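Local coordinates for fucoxanthin chlorophyll a/c-binding protein Lhcq11 (Chaetoceros gracilis, PDB 6L4U) that probably serves as a light-harvesting antenna subunit that holds chlorophylls a and c1 together with carotenoids for excitation-energy transfer, at residues W94-H97 with S98-K101; A108-V111 with G112-V116; E166-H169 with T170-E174. All coordinates share one frame; numbering follows the deposited sequence.

Overall arrangement
Contacts 1 and 2 are successive parts of helix 89-115, with centres about 22 Å apart and nearest atoms about 8 Å apart, and each lies against its own chlorophyll a. Contact 3 lies on helix 148-171, its centre about 17 Å from that of contact 1. These two meet where H97 CE1 approaches H169 NE2 to 3.6 Å, and W94 and E166 help line the same chlorophyll c1 pocket. Contacts 2 and 3 lie on opposite sides of the chain's centre, about 31 Å between centres. In contacts 1 and 3 a glutamate carboxylate reaches a magnesium, whereas contact 2 meets its pigment through small apolar residues.

Contact 1: residues W94-H97 with S98-K101; sequences WYRH and SEVK. With CLA (chlorophyll a), chain B.
S98 packs its CB against W94 O and E99 brings its carboxylate beside R96, one turn apart at a buried part of helix 89-115, in the chlorophyll a/b-binding fold. The amide of S98 donates to W94 O, while its OG is hydrogen-bonded to a chlorophyll c1. E99 carries the pigment contact: with CG anti to the backbone N (chi1 178°) and the chain extended beyond it, OE1 reaches the chlorophyll a magnesium at 2.5 Å. R96 runs alongside, bent at chi2 and chi3, so that NH1 comes to 2.8 Å from E99 OE1, the two planes turned by 43°. R96 NH2 donates almost straight (170°) to the carbonyl oxygen O1D of the chlorophyll's methyl ester over a short 2.5 Å. OE2 of E99 forms a salt bridge with R219 of helix 208-230, the Glu-Arg pairing known from this family. With an alanine here the magnesium would probably lose this carboxylate ligand and R219 its charge partner. V100 rests CG2 on H97 O at 3.3 Å. K101 donates its amide to H97 O and sends NZ to a chlorophyll c1 oxygen, its CE lying near the plane of the H97 ring.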
loop_
_atom_site.group_PDB
_atom_site.type_symbol
_atom_site.label_atom_id
_atom_site.label_comp_id
_atom_site.label_asym_id
_atom_site.label_seq_id
_atom_site.Cartn_x
_atom_site.Cartn_y
_atom_site.Cartn_z
ATOM N N TRP Y 94 57.299 -11.686 -36.055
ATOM C CA TRP Y 94 56.626 -10.398 -36.145
ATOM C C TRP Y 94 57.626 -9.252 -36.147
ATOM O O TRP Y 94 57.376 -8.213 -36.765
ATOM C CB TRP Y 94 55.637 -10.238 -34.992
ATOM C CG TRP Y 94 54.880 -8.959 -35.046
ATOM C CD1 TRP Y 94 55.136 -7.824 -34.340
ATOM C CD2 TRP Y 94 53.747 -8.672 -35.868
ATOM N NE1 TRP Y 94 54.229 -6.849 -34.665
ATOM C CE2 TRP Y 94 53.364 -7.345 -35.602
ATOM C CE3 TRP Y 94 53.018 -9.409 -36.802
ATOM C CZ2 TRP Y 94 52.283 -6.741 -36.235
ATOM C CZ3 TRP Y 94 51.948 -8.812 -37.427
ATOM C CH2 TRP Y 94 51.593 -7.489 -37.146
ATOM N N TYR Y 95 58.763 -9.429 -35.471
ATOM C CA TYR Y 95 59.803 -8.408 -35.495
ATOM C C TYR Y 95 60.472 -8.339 -36.860
ATOM O O TYR Y 95 60.887 -7.262 -37.300
ATOM C CB TYR Y 95 60.845 -8.685 -34.411
ATOM C CG TYR Y 95 60.381 -8.486 -32.985
ATOM C CD1 TYR Y 95 59.210 -7.800 -32.695
ATOM C CD2 TYR Y 95 61.128 -8.983 -31.925
ATOM C CE1 TYR Y 95 58.793 -7.627 -31.394
ATOM C CE2 TYR Y 95 60.720 -8.810 -30.622
ATOM C CZ TYR Y 95 59.553 -8.132 -30.362
ATOM O OH TYR Y 95 59.142 -7.958 -29.063
ATOM N N ARG Y 96 60.592 -9.476 -37.549
ATOM C CA ARG Y 96 61.244 -9.473 -38.854
ATOM C C ARG Y 96 60.309 -8.954 -39.937
ATOM O O ARG Y 96 60.741 -8.221 -40.834
ATOM C CB ARG Y 96 61.745 -10.875 -39.195
ATOM C CG ARG Y 96 62.462 -10.994 -40.534
ATOM C CD ARG Y 96 63.571 -9.959 -40.692
ATOM N NE ARG Y 96 64.787 -10.339 -39.986
ATOM C CZ ARG Y 96 65.641 -9.470 -39.461
ATOM N NH1 ARG Y 96 65.413 -8.168 -39.563
ATOM N NH2 ARG Y 96 66.725 -9.903 -38.834
ATOM N N HIS Y 97 59.026 -9.328 -39.873
ATOM C CA HIS Y 97 58.067 -8.856 -40.865
ATOM C C HIS Y 97 57.836 -7.359 -40.751
ATOM O O HIS Y 97 57.653 -6.682 -41.768
ATOM C CB HIS Y 97 56.739 -9.597 -40.723
ATOM C CG HIS Y 97 55.806 -9.388 -41.876
ATOM N ND1 HIS Y 97 55.601 -10.343 -42.848
ATOM C CD2 HIS Y 97 55.031 -8.333 -42.219
ATOM C CE1 HIS Y 97 54.741 -9.886 -43.738
ATOM N NE2 HIS Y 97 54.376 -8.668 -43.379
ATOM N N SER Y 98 57.850 -6.823 -39.535
ATOM C CA SER Y 98 57.620 -5.399 -39.383
ATOM C C SER Y 98 58.860 -4.569 -39.672
ATOM O O SER Y 98 58.726 -3.366 -39.906
ATOM C CB SER Y 98 57.111 -5.083 -37.981
ATOM O OG SER Y 98 56.829 -3.702 -37.880
ATOM N N GLU Y 99 60.057 -5.166 -39.651
ATOM C CA GLU Y 99 61.237 -4.414 -40.067
ATOM C C GLU Y 99 61.223 -4.171 -41.570
ATOM O O GLU Y 99 61.477 -3.050 -42.024
ATOM C CB GLU Y 99 62.532 -5.127 -39.658
ATOM C CG GLU Y 99 63.780 -4.370 -40.133
ATOM C CD GLU Y 99 65.060 -4.669 -39.365
ATOM O OE1 GLU Y 99 65.095 -5.573 -38.516
ATOM O OE2 GLU Y 99 66.058 -3.973 -39.614
ATOM N N VAL Y 100 60.909 -5.203 -42.356
ATOM C CA VAL Y 100 60.916 -5.036 -43.805
ATOM C C VAL Y 100 59.707 -4.231 -44.269
ATOM O O VAL Y 100 59.773 -3.553 -45.296
ATOM C CB VAL Y 100 61.010 -6.402 -44.518
ATOM C CG1 VAL Y 100 62.267 -7.129 -44.088
ATOM C CG2 VAL Y 100 59.792 -7.264 -44.253
ATOM N N LYS Y 101 58.602 -4.253 -43.520
ATOM C CA LYS Y 101 57.476 -3.410 -43.902
ATOM C C LYS Y 101 57.733 -1.957 -43.533
ATOM O O LYS Y 101 57.278 -1.046 -44.233
ATOM C CB LYS Y 101 56.186 -3.907 -43.256
ATOM C CG LYS Y 101 54.939 -3.348 -43.915
ATOM C CD LYS Y 101 53.693 -3.695 -43.141
ATOM C CE LYS Y 101 52.791 -4.604 -43.948
ATOM N NZ LYS Y 101 51.408 -4.615 -43.408
HETATM MG MG CLA B . 66.309 -4.077 -36.919
HETATM C CHA CLA B . 68.217 -6.743 -35.841
HETATM C CHB CLA B . 63.537 -5.724 -35.855
HETATM C CHC CLA B . 64.587 -1.241 -37.516
HETATM C CHD CLA B . 69.474 -2.193 -37.415
HETATM N NA CLA B . 65.931 -5.882 -35.969
HETATM C C1A CLA B . 66.720 -6.858 -35.693
HETATM C C2A CLA B . 66.074 -8.118 -35.157
HETATM C C3A CLA B . 64.607 -7.762 -35.256
HETATM C C4A CLA B . 64.705 -6.354 -35.725
HETATM C CMA CLA B . 63.983 -8.600 -36.363
HETATM C CAA CLA B . 66.430 -8.302 -33.660
HETATM C CBA CLA B . 65.336 -8.573 -32.621
HETATM C CGA CLA B . 65.008 -7.312 -31.857
HETATM O O1A CLA B . 65.749 -6.884 -30.991
HETATM O O2A CLA B . 63.790 -6.594 -32.183
HETATM N NB CLA B . 64.346 -3.564 -36.702
HETATM C C1B CLA B . 63.338 -4.347 -36.322
HETATM C C2B CLA B . 61.995 -3.711 -36.396
HETATM C C3B CLA B . 62.324 -2.362 -36.895
HETATM C C4B CLA B . 63.805 -2.390 -37.036
HETATM C CMB CLA B . 60.641 -4.259 -36.054
HETATM C CAB CLA B . 61.390 -1.244 -37.174
HETATM C CBB CLA B . 61.475 -0.101 -36.522
HETATM N NC CLA B . 66.920 -2.154 -37.360
HETATM C C1C CLA B . 66.055 -1.147 -37.575
HETATM C C2C CLA B . 66.686 0.161 -37.899
HETATM C C3C CLA B . 68.121 -0.139 -37.865
HETATM C C4C CLA B . 68.141 -1.582 -37.529
HETATM C CMC CLA B . 66.057 1.491 -38.194
HETATM C CAC CLA B . 69.279 0.797 -38.116
HETATM C CBC CLA B . 69.662 1.375 -36.774
HETATM N ND CLA B . 68.321 -4.275 -36.664
HETATM C C1D CLA B . 69.537 -3.579 -36.977
HETATM C C2D CLA B . 70.790 -4.350 -36.830
HETATM C C3D CLA B . 70.223 -5.641 -36.377
HETATM C C4D CLA B . 68.847 -5.502 -36.308
HETATM C CMD CLA B . 72.257 -4.100 -37.027
HETATM C CAD CLA B . 70.563 -7.012 -35.949
HETATM O OBD CLA B . 71.746 -7.505 -35.900
HETATM C CBD CLA B . 69.314 -7.736 -35.659
HETATM C CGD CLA B . 69.172 -8.712 -36.782
HETATM O O1D CLA B . 68.467 -8.458 -37.742
HETATM O O2D CLA B . 69.900 -9.965 -36.765
HETATM C CED CLA B . 70.150 -10.635 -37.995
HETATM C C1 CLA B . 63.863 -5.179 -32.239
HETATM C C2 CLA B . 62.636 -4.481 -31.699
HETATM C C3 CLA B . 62.273 -3.282 -32.191
HETATM C C4 CLA B . 63.081 -2.618 -33.268
HETATM C C5 CLA B . 61.059 -2.567 -31.655
HETATM C C6 CLA B . 61.424 -1.469 -30.659
HETATM C C7 CLA B . 61.362 -0.090 -31.312
HETATM C C8 CLA B . 61.625 1.025 -30.320
HETATM C C9 CLA B . 60.335 1.780 -30.025
HETATM C C10 CLA B . 62.702 1.944 -30.877
HETATM C C11 CLA B . 62.971 3.116 -29.944
HETATM C C12 CLA B . 63.353 4.352 -30.743
HETATM C C13 CLA B . 64.738 4.190 -31.354
HETATM C C14 CLA B . 65.826 4.310 -30.293
HETATM C C15 CLA B . 64.913 5.229 -32.451
HETATM C C16 CLA B . 64.941 6.654 -31.908
HETATM C C17 CLA B . 65.493 7.624 -32.947
HETATM C C18 CLA B . 64.648 7.612 -34.213
HETATM C C19 CLA B . 65.521 7.419 -35.448
HETATM C C20 CLA B . 63.810 8.881 -34.322
#

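Contact 2: residues A108-V111 with G112-V116; sequences AAFV and GWWAV. With CLA (chlorophyll a), chain C.
F110 and W114 form an offset edge-to-face pair on helix 89-115, a helix of the chlorophyll a/b-binding fold: the five-membered ring of W114 turns its edge toward the face of F110, centroids 5.3 Å apart and planes at 76°. The two side chains run side by side; in F110 CG stands anti to the backbone N (chi1 170°), which brings the ring to W114, and CZ of F110 lies near the plane of the indole, 3.8 Å from W114 NE1. The W113 ring behaves differently. A109 O sits at its edge, in plane, 3.5 Å from W113 CD1, and NE1 makes a weak hydrogen bond to a bound carotenoid. F110 and W113 also touch L228, so the aromatic side of this turn packs on helix 208-230.

Small residues mark the other side, where chlorophyll a packs. G112 CA lies 3.5 Å from C1C of the macrocycle; a CB built on this residue would come within 2.4 Å of CHC, so the lack of a side chain is what admits the ring so closely. A115 CB continues the surface at CHD, and V111 CG2 meets the methyl CMC. In the backbone, W113 N donates to F110 O, an i to i+3 bond. Further along, V116 CG1 touches the chlorophyll ester oxygen O2D at 3.3 Å.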
loop_
_atom_site.group_PDB
_atom_site.type_symbol
_atom_site.label_atom_id
_atom_site.label_comp_id
_atom_site.label_asym_id
_atom_site.label_seq_id
_atom_site.Cartn_x
_atom_site.Cartn_y
_atom_site.Cartn_z
ATOM N N ALA Y 108 60.438 4.022 -50.279
ATOM C CA ALA Y 108 59.627 4.774 -51.229
ATOM C C ALA Y 108 59.320 6.177 -50.723
ATOM O O ALA Y 108 59.259 7.120 -51.518
ATOM C CB ALA Y 108 58.329 4.024 -51.519
ATOM N N ALA Y 109 59.130 6.336 -49.412
ATOM C CA ALA Y 109 58.782 7.640 -48.861
ATOM C C ALA Y 109 59.973 8.585 -48.792
ATOM O O ALA Y 109 59.772 9.796 -48.666
ATOM C CB ALA Y 109 58.170 7.481 -47.470
ATOM N N PHE Y 110 61.202 8.068 -48.859
ATOM C CA PHE Y 110 62.366 8.948 -48.820
ATOM C C PHE Y 110 62.531 9.713 -50.126
ATOM O O PHE Y 110 62.718 10.933 -50.117
ATOM C CB PHE Y 110 63.640 8.155 -48.519
ATOM C CG PHE Y 110 64.899 8.957 -48.710
ATOM C CD1 PHE Y 110 65.732 8.729 -49.799
ATOM C CD2 PHE Y 110 65.237 9.954 -47.810
ATOM C CE1 PHE Y 110 66.877 9.483 -49.982
ATOM C CE2 PHE Y 110 66.383 10.706 -47.982
ATOM C CZ PHE Y 110 67.205 10.469 -49.069
ATOM N N VAL Y 111 62.480 9.006 -51.259
ATOM C CA VAL Y 111 62.753 9.646 -52.540
ATOM C C VAL Y 111 61.586 10.518 -52.979
ATOM O O VAL Y 111 61.765 11.438 -53.783
ATOM C CB VAL Y 111 63.110 8.592 -53.605
ATOM C CG1 VAL Y 111 64.364 7.847 -53.197
ATOM C CG2 VAL Y 111 61.966 7.621 -53.805
ATOM N N GLY Y 112 60.387 10.266 -52.450
ATOM C CA GLY Y 112 59.263 11.152 -52.699
ATOM C C GLY Y 112 59.419 12.520 -52.073
ATOM O O GLY Y 112 58.784 13.474 -52.530
ATOM N N TRP Y 113 60.248 12.632 -51.036
ATOM C CA TRP Y 113 60.618 13.939 -50.511
ATOM C C TRP Y 113 61.533 14.676 -51.480
ATOM O O TRP Y 113 61.535 15.912 -51.533
ATOM C CB TRP Y 113 61.297 13.776 -49.156
ATOM C CG TRP Y 113 60.393 13.982 -47.995
ATOM C CD1 TRP Y 113 59.517 13.082 -47.465
ATOM C CD2 TRP Y 113 60.280 15.167 -47.207
ATOM N NE1 TRP Y 113 58.861 13.637 -46.393
ATOM C CE2 TRP Y 113 59.314 14.917 -46.214
ATOM C CE3 TRP Y 113 60.902 16.418 -47.246
ATOM C CZ2 TRP Y 113 58.954 15.873 -45.270
ATOM C CZ3 TRP Y 113 60.548 17.362 -46.307
ATOM C CH2 TRP Y 113 59.584 17.086 -45.333
ATOM N N TRP Y 114 62.332 13.933 -52.248
ATOM C CA TRP Y 114 63.164 14.542 -53.276
ATOM C C TRP Y 114 62.480 14.579 -54.636
ATOM O O TRP Y 114 62.861 15.394 -55.482
ATOM C CB TRP Y 114 64.500 13.802 -53.392
ATOM C CG TRP Y 114 65.472 14.127 -52.298
ATOM C CD1 TRP Y 114 65.940 13.274 -51.343
ATOM C CD2 TRP Y 114 66.100 15.393 -52.047
ATOM N NE1 TRP Y 114 66.818 13.928 -50.512
ATOM C CE2 TRP Y 114 66.933 15.228 -50.922
ATOM C CE3 TRP Y 114 66.039 16.648 -52.662
ATOM C CZ2 TRP Y 114 67.697 16.270 -50.400
ATOM C CZ3 TRP Y 114 66.797 17.680 -52.143
ATOM C CH2 TRP Y 114 67.615 17.485 -51.023
ATOM N N ALA Y 115 61.481 13.722 -54.865
ATOM C CA ALA Y 115 60.758 13.764 -56.131
ATOM C C ALA Y 115 59.818 14.959 -56.202
ATOM O O ALA Y 115 59.420 15.368 -57.297
ATOM C CB ALA Y 115 59.983 12.466 -56.348
ATOM N N VAL Y 116 59.451 15.526 -55.055
ATOM C CA VAL Y 116 58.696 16.773 -55.014
ATOM C C VAL Y 116 59.521 17.935 -54.489
ATOM O O VAL Y 116 59.073 19.089 -54.593
ATOM C CB VAL Y 116 57.405 16.628 -54.181
ATOM C CG1 VAL Y 116 56.639 15.386 -54.604
ATOM C CG2 VAL Y 116 57.721 16.600 -52.696
HETATM MG MG CLA C . 54.679 11.743 -54.170
HETATM C CHA CLA C . 52.896 14.335 -55.591
HETATM C CHB CLA C . 52.423 11.670 -51.647
HETATM C CHC CLA C . 56.309 9.039 -52.986
HETATM C CHD CLA C . 56.650 11.531 -57.302
HETATM N NA CLA C . 52.937 12.772 -53.714
HETATM C C1A CLA C . 52.381 13.774 -54.292
HETATM C C2A CLA C . 51.194 14.386 -53.571
HETATM C C3A CLA C . 51.112 13.537 -52.318
HETATM C C4A CLA C . 52.238 12.595 -52.585
HETATM C CMA CLA C . 51.458 14.381 -51.099
HETATM C CAA CLA C . 49.809 14.234 -54.234
HETATM C CBA CLA C . 49.626 13.326 -55.455
HETATM C CGA CLA C . 49.832 11.855 -55.176
HETATM O O1A CLA C . 49.152 11.266 -54.353
HETATM O O2A CLA C . 50.870 11.143 -55.908
HETATM N NB CLA C . 54.404 10.539 -52.542
HETATM C C1B CLA C . 53.447 10.620 -51.620
HETATM C C2B CLA C . 53.489 9.580 -50.559
HETATM C C3B CLA C . 54.669 8.789 -50.969
HETATM C C4B CLA C . 55.144 9.479 -52.206
HETATM C CMB CLA C . 52.574 9.377 -49.382
HETATM C CAB CLA C . 55.238 7.587 -50.306
HETATM C CBB CLA C . 55.430 6.449 -50.950
HETATM N NC CLA C . 56.170 10.572 -54.980
HETATM C C1C CLA C . 56.653 9.489 -54.345
HETATM C C2C CLA C . 57.632 8.690 -55.121
HETATM C C3C CLA C . 57.729 9.429 -56.394
HETATM C C4C CLA C . 56.792 10.566 -56.189
HETATM C CMC CLA C . 58.346 7.432 -54.715
HETATM C CAC CLA C . 58.575 9.099 -57.599
HETATM C CBC CLA C . 57.714 8.238 -58.497
HETATM N ND CLA C . 54.770 12.574 -56.031
HETATM C C1D CLA C . 55.648 12.590 -57.169
HETATM C C2D CLA C . 55.445 13.708 -58.131
HETATM C C3D CLA C . 54.318 14.413 -57.458
HETATM C C4D CLA C . 54.020 13.709 -56.301
HETATM C CMD CLA C . 56.066 14.167 -59.422
HETATM C CAD CLA C . 53.387 15.569 -57.541
HETATM O OBD CLA C . 53.371 16.451 -58.475
HETATM C CBD CLA C . 52.489 15.546 -56.363
HETATM C CGD CLA C . 52.665 16.813 -55.574
HETATM O O1D CLA C . 51.686 17.433 -55.196
HETATM O O2D CLA C . 53.980 17.322 -55.237
HETATM C CED CLA C . 54.085 18.440 -54.359
HETATM C C1 CLA C . 50.678 9.789 -56.310
HETATM C C2 CLA C . 51.601 8.849 -55.569
HETATM C C3 CLA C . 52.833 8.562 -56.022
HETATM C C4 CLA C . 53.351 9.174 -57.290
HETATM C C5 CLA C . 53.712 7.605 -55.255
HETATM C C6 CLA C . 53.478 6.161 -55.688
HETATM C C7 CLA C . 54.512 5.223 -55.076
HETATM C C8 CLA C . 54.544 3.859 -55.762
HETATM C C9 CLA C . 53.147 3.256 -55.868
HETATM C C10 CLA C . 55.497 2.951 -54.986
HETATM C C11 CLA C . 55.466 1.495 -55.446
HETATM C C12 CLA C . 56.189 1.284 -56.774
HETATM C C13 CLA C . 56.662 -0.159 -56.915
HETATM C C14 CLA C . 58.181 -0.248 -56.835
HETATM C C15 CLA C . 56.157 -0.741 -58.230
HETATM C C16 CLA C . 54.638 -0.696 -58.331
HETATM C C17 CLA C . 54.185 -0.423 -59.761
HETATM C C18 CLA C . 52.670 -0.269 -59.844
HETATM C C19 CLA C . 52.234 0.065 -61.266
HETATM C C20 CLA C . 52.154 0.775 -58.858
#

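Contact 3: residues E166-H169 with T170-E174. With KC1 (Chlorophyll c1), chain D.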
loop_
_atom_site.group_PDB
_atom_site.type_symbol
_atom_site.label_atom_id
_atom_site.label_comp_id
_atom_site.label_asym_id
_atom_site.label_seq_id
_atom_site.Cartn_x
_atom_site.Cartn_y
_atom_site.Cartn_z
ATOM N N GLU Y 166 47.813 -10.011 -45.705
ATOM C CA GLU Y 166 47.624 -11.037 -44.690
ATOM C C GLU Y 166 46.638 -12.112 -45.121
ATOM O O GLU Y 166 46.722 -13.242 -44.626
ATOM C CB GLU Y 166 47.144 -10.393 -43.394
ATOM C CG GLU Y 166 48.143 -9.457 -42.749
ATOM C CD GLU Y 166 47.980 -9.387 -41.245
ATOM O OE1 GLU Y 166 46.922 -9.814 -40.737
ATOM O OE2 GLU Y 166 48.911 -8.906 -40.571
ATOM N N LEU Y 167 45.711 -11.790 -46.025
ATOM C CA LEU Y 167 44.773 -12.788 -46.525
ATOM C C LEU Y 167 45.470 -13.793 -47.436
ATOM O O LEU Y 167 45.320 -15.006 -47.258
ATOM C CB LEU Y 167 43.617 -12.102 -47.256
ATOM C CG LEU Y 167 42.365 -12.938 -47.533
ATOM C CD1 LEU Y 167 41.117 -12.111 -47.302
ATOM C CD2 LEU Y 167 42.365 -13.483 -48.950
ATOM N N PHE Y 168 46.232 -13.308 -48.420
ATOM C CA PHE Y 168 46.964 -14.217 -49.296
ATOM C C PHE Y 168 48.154 -14.843 -48.586
ATOM O O PHE Y 168 48.671 -15.864 -49.052
ATOM C CB PHE Y 168 47.450 -13.500 -50.558
ATOM C CG PHE Y 168 46.352 -12.900 -51.391
ATOM C CD1 PHE Y 168 45.088 -13.459 -51.419
ATOM C CD2 PHE Y 168 46.595 -11.774 -52.163
ATOM C CE1 PHE Y 168 44.093 -12.897 -52.184
ATOM C CE2 PHE Y 168 45.589 -11.211 -52.926
ATOM C CZ PHE Y 168 44.341 -11.780 -52.938
ATOM N N HIS Y 169 48.603 -14.242 -47.481
ATOM C CA HIS Y 169 49.559 -14.903 -46.600
ATOM C C HIS Y 169 48.964 -16.162 -45.987
ATOM O O HIS Y 169 49.680 -17.130 -45.724
ATOM C CB HIS Y 169 50.004 -13.944 -45.496
ATOM C CG HIS Y 169 51.288 -13.233 -45.786
ATOM N ND1 HIS Y 169 52.495 -13.889 -45.873
ATOM C CD2 HIS Y 169 51.556 -11.925 -46.001
ATOM C CE1 HIS Y 169 53.451 -13.015 -46.129
ATOM N NE2 HIS Y 169 52.907 -11.816 -46.216
ATOM N N THR Y 170 47.652 -16.169 -45.754
ATOM C CA THR Y 170 47.039 -17.258 -45.005
ATOM C C THR Y 170 46.553 -18.381 -45.913
ATOM O O THR Y 170 46.841 -19.555 -45.657
ATOM C CB THR Y 170 45.882 -16.718 -44.172
ATOM O OG1 THR Y 170 46.289 -15.496 -43.547
ATOM C CG2 THR Y 170 45.489 -17.718 -43.103
ATOM N N ARG Y 171 45.815 -18.047 -46.970
ATOM C CA ARG Y 171 45.142 -19.064 -47.768
ATOM C C ARG Y 171 45.948 -19.518 -48.976
ATOM O O ARG Y 171 45.831 -20.677 -49.387
ATOM C CB ARG Y 171 43.783 -18.544 -48.241
ATOM C CG ARG Y 171 42.790 -18.316 -47.124
ATOM C CD ARG Y 171 41.397 -18.027 -47.652
ATOM N NE ARG Y 171 40.445 -17.917 -46.555
ATOM C CZ ARG Y 171 40.066 -16.765 -46.016
ATOM N NH1 ARG Y 171 39.207 -16.755 -45.010
ATOM N NH2 ARG Y 171 40.544 -15.622 -46.482
ATOM N N ARG Y 172 46.763 -18.637 -49.556
ATOM C CA ARG Y 172 47.466 -18.927 -50.798
ATOM C C ARG Y 172 48.953 -19.184 -50.581
ATOM O O ARG Y 172 49.768 -18.872 -51.454
ATOM C CB ARG Y 172 47.261 -17.785 -51.790
ATOM C CG ARG Y 172 45.824 -17.625 -52.244
ATOM C CD ARG Y 172 45.699 -16.491 -53.236
ATOM N NE ARG Y 172 44.462 -16.565 -54.003
ATOM C CZ ARG Y 172 44.116 -15.688 -54.938
ATOM N NH1 ARG Y 172 44.915 -14.668 -55.219
ATOM N NH2 ARG Y 172 42.974 -15.833 -55.593
ATOM N N THR Y 173 49.320 -19.748 -49.436
ATOM C CA THR Y 173 50.705 -20.026 -49.090
ATOM C C THR Y 173 50.863 -21.514 -48.800
ATOM O O THR Y 173 49.986 -22.128 -48.184
ATOM C CB THR Y 173 51.134 -19.194 -47.872
ATOM O OG1 THR Y 173 50.860 -17.808 -48.117
ATOM C CG2 THR Y 173 52.612 -19.359 -47.578
ATOM N N GLU Y 174 51.981 -22.091 -49.262
ATOM C CA GLU Y 174 52.279 -23.493 -48.982
ATOM C C GLU Y 174 52.528 -23.742 -47.496
ATOM O O GLU Y 174 52.289 -24.853 -47.011
ATOM C CB GLU Y 174 53.480 -23.948 -49.822
ATOM C CG GLU Y 174 54.840 -23.354 -49.434
ATOM C CD GLU Y 174 55.140 -22.019 -50.103
ATOM O OE1 GLU Y 174 54.209 -21.386 -50.645
ATOM O OE2 GLU Y 174 56.317 -21.602 -50.083
HETATM N NB KC1 D . 46.849 -9.595 -37.411
HETATM N ND KC1 D . 44.800 -10.607 -40.764
HETATM C C1A KC1 D . 45.771 -13.239 -39.205
HETATM C C1B KC1 D . 47.646 -10.360 -36.669
HETATM C C1C KC1 D . 45.613 -7.203 -38.888
HETATM C C1D KC1 D . 44.092 -9.944 -41.820
HETATM C C2A KC1 D . 46.142 -14.539 -38.502
HETATM C C2B KC1 D . 48.511 -9.631 -35.706
HETATM C C2C KC1 D . 44.828 -5.991 -39.245
HETATM C C2D KC1 D . 43.401 -10.826 -42.787
HETATM C C3A KC1 D . 46.986 -14.035 -37.346
HETATM C C3B KC1 D . 48.155 -8.228 -36.004
HETATM C C3C KC1 D . 44.147 -6.395 -40.485
HETATM C C3D KC1 D . 43.745 -12.152 -42.204
HETATM C C4A KC1 D . 46.921 -12.570 -37.613
HETATM C C4B KC1 D . 47.112 -8.336 -37.059
HETATM C C4C KC1 D . 44.632 -7.782 -40.684
HETATM C C4D KC1 D . 44.533 -11.929 -41.085
HETATM C CAA KC1 D . 47.009 -15.557 -39.237
HETATM C CAB KC1 D . 48.678 -6.995 -35.377
HETATM C CAC KC1 D . 43.198 -5.600 -41.348
HETATM C CAD KC1 D . 43.597 -13.620 -42.357
HETATM C CBA KC1 D . 46.280 -16.862 -39.543
HETATM C CBB KC1 D . 47.896 -6.257 -34.613
HETATM C CBC KC1 D . 41.824 -5.794 -40.744
HETATM C CBD KC1 D . 44.297 -14.287 -41.248
HETATM C CED KC1 D . 41.821 -16.953 -39.967
HETATM C CGA KC1 D . 46.038 -17.713 -38.320
HETATM C CGD KC1 D . 43.237 -14.961 -40.430
HETATM C CHA KC1 D . 44.914 -13.199 -40.444
HETATM C CHB KC1 D . 47.583 -11.819 -36.737
HETATM C CHC KC1 D . 46.449 -7.176 -37.673
HETATM C CHD KC1 D . 44.115 -8.485 -41.875
HETATM C CMA KC1 D . 46.303 -14.321 -36.012
HETATM C CMB KC1 D . 49.508 -10.160 -34.716
HETATM C CMC KC1 D . 44.729 -4.669 -38.530
HETATM C CMD KC1 D . 42.559 -10.630 -44.016
HETATM N NA KC1 D . 46.206 -12.158 -38.662
HETATM N NC KC1 D . 45.474 -8.253 -39.725
HETATM O O1A KC1 D . 45.236 -18.630 -38.369
HETATM O O1D KC1 D . 42.671 -14.361 -39.533
HETATM O O2A KC1 D . 46.747 -17.470 -37.076
HETATM O O2D KC1 D . 42.883 -16.344 -40.693
HETATM O OBD KC1 D . 42.939 -14.228 -43.274
HETATM MG MG KC1 D . 45.694 -10.172 -38.991
#
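E166 O receives the hydroxyl of T170 in a 2.5 Å hydrogen bond from OG1, aligned nearly with the C=O axis, at the last turn of helix 148-171 in the chlorophyll a/b-binding fold. The E166 side chain extends to chlorophyll c1, where OE1 is modelled 2.2 Å from the magnesium; its crowding against the ring nitrogens makes the exact position doubtful. Next, L167 O accepts two amides, T170 N and R171 N, while L167 CG meets the edge of the R171 guanidinium, 3.4 Å from NH2. F168 carries the flat contact: the R172 guanidinium lies over one face of its ring with planes 12° apart, an off-centre cation-pi stack in which NH1 comes to 3.6 Å from CE1. An extended R172 chain from CG to NE, running beside the phenylalanine, brings the group there. H169 O takes the T173 hydroxyl at 2.8 Å from OG1, and its ring nitrogen ND1 is hydrogen-bonded to K186. Two threonine hydroxyls thus bind carbonyls four residues back, in the preceding turn. Since T170 OG1 gives its proton to E166 O, its further bond with H177 ND1 is likely to use the hydroxyl as acceptor, with the histidine protonated at that nitrogen.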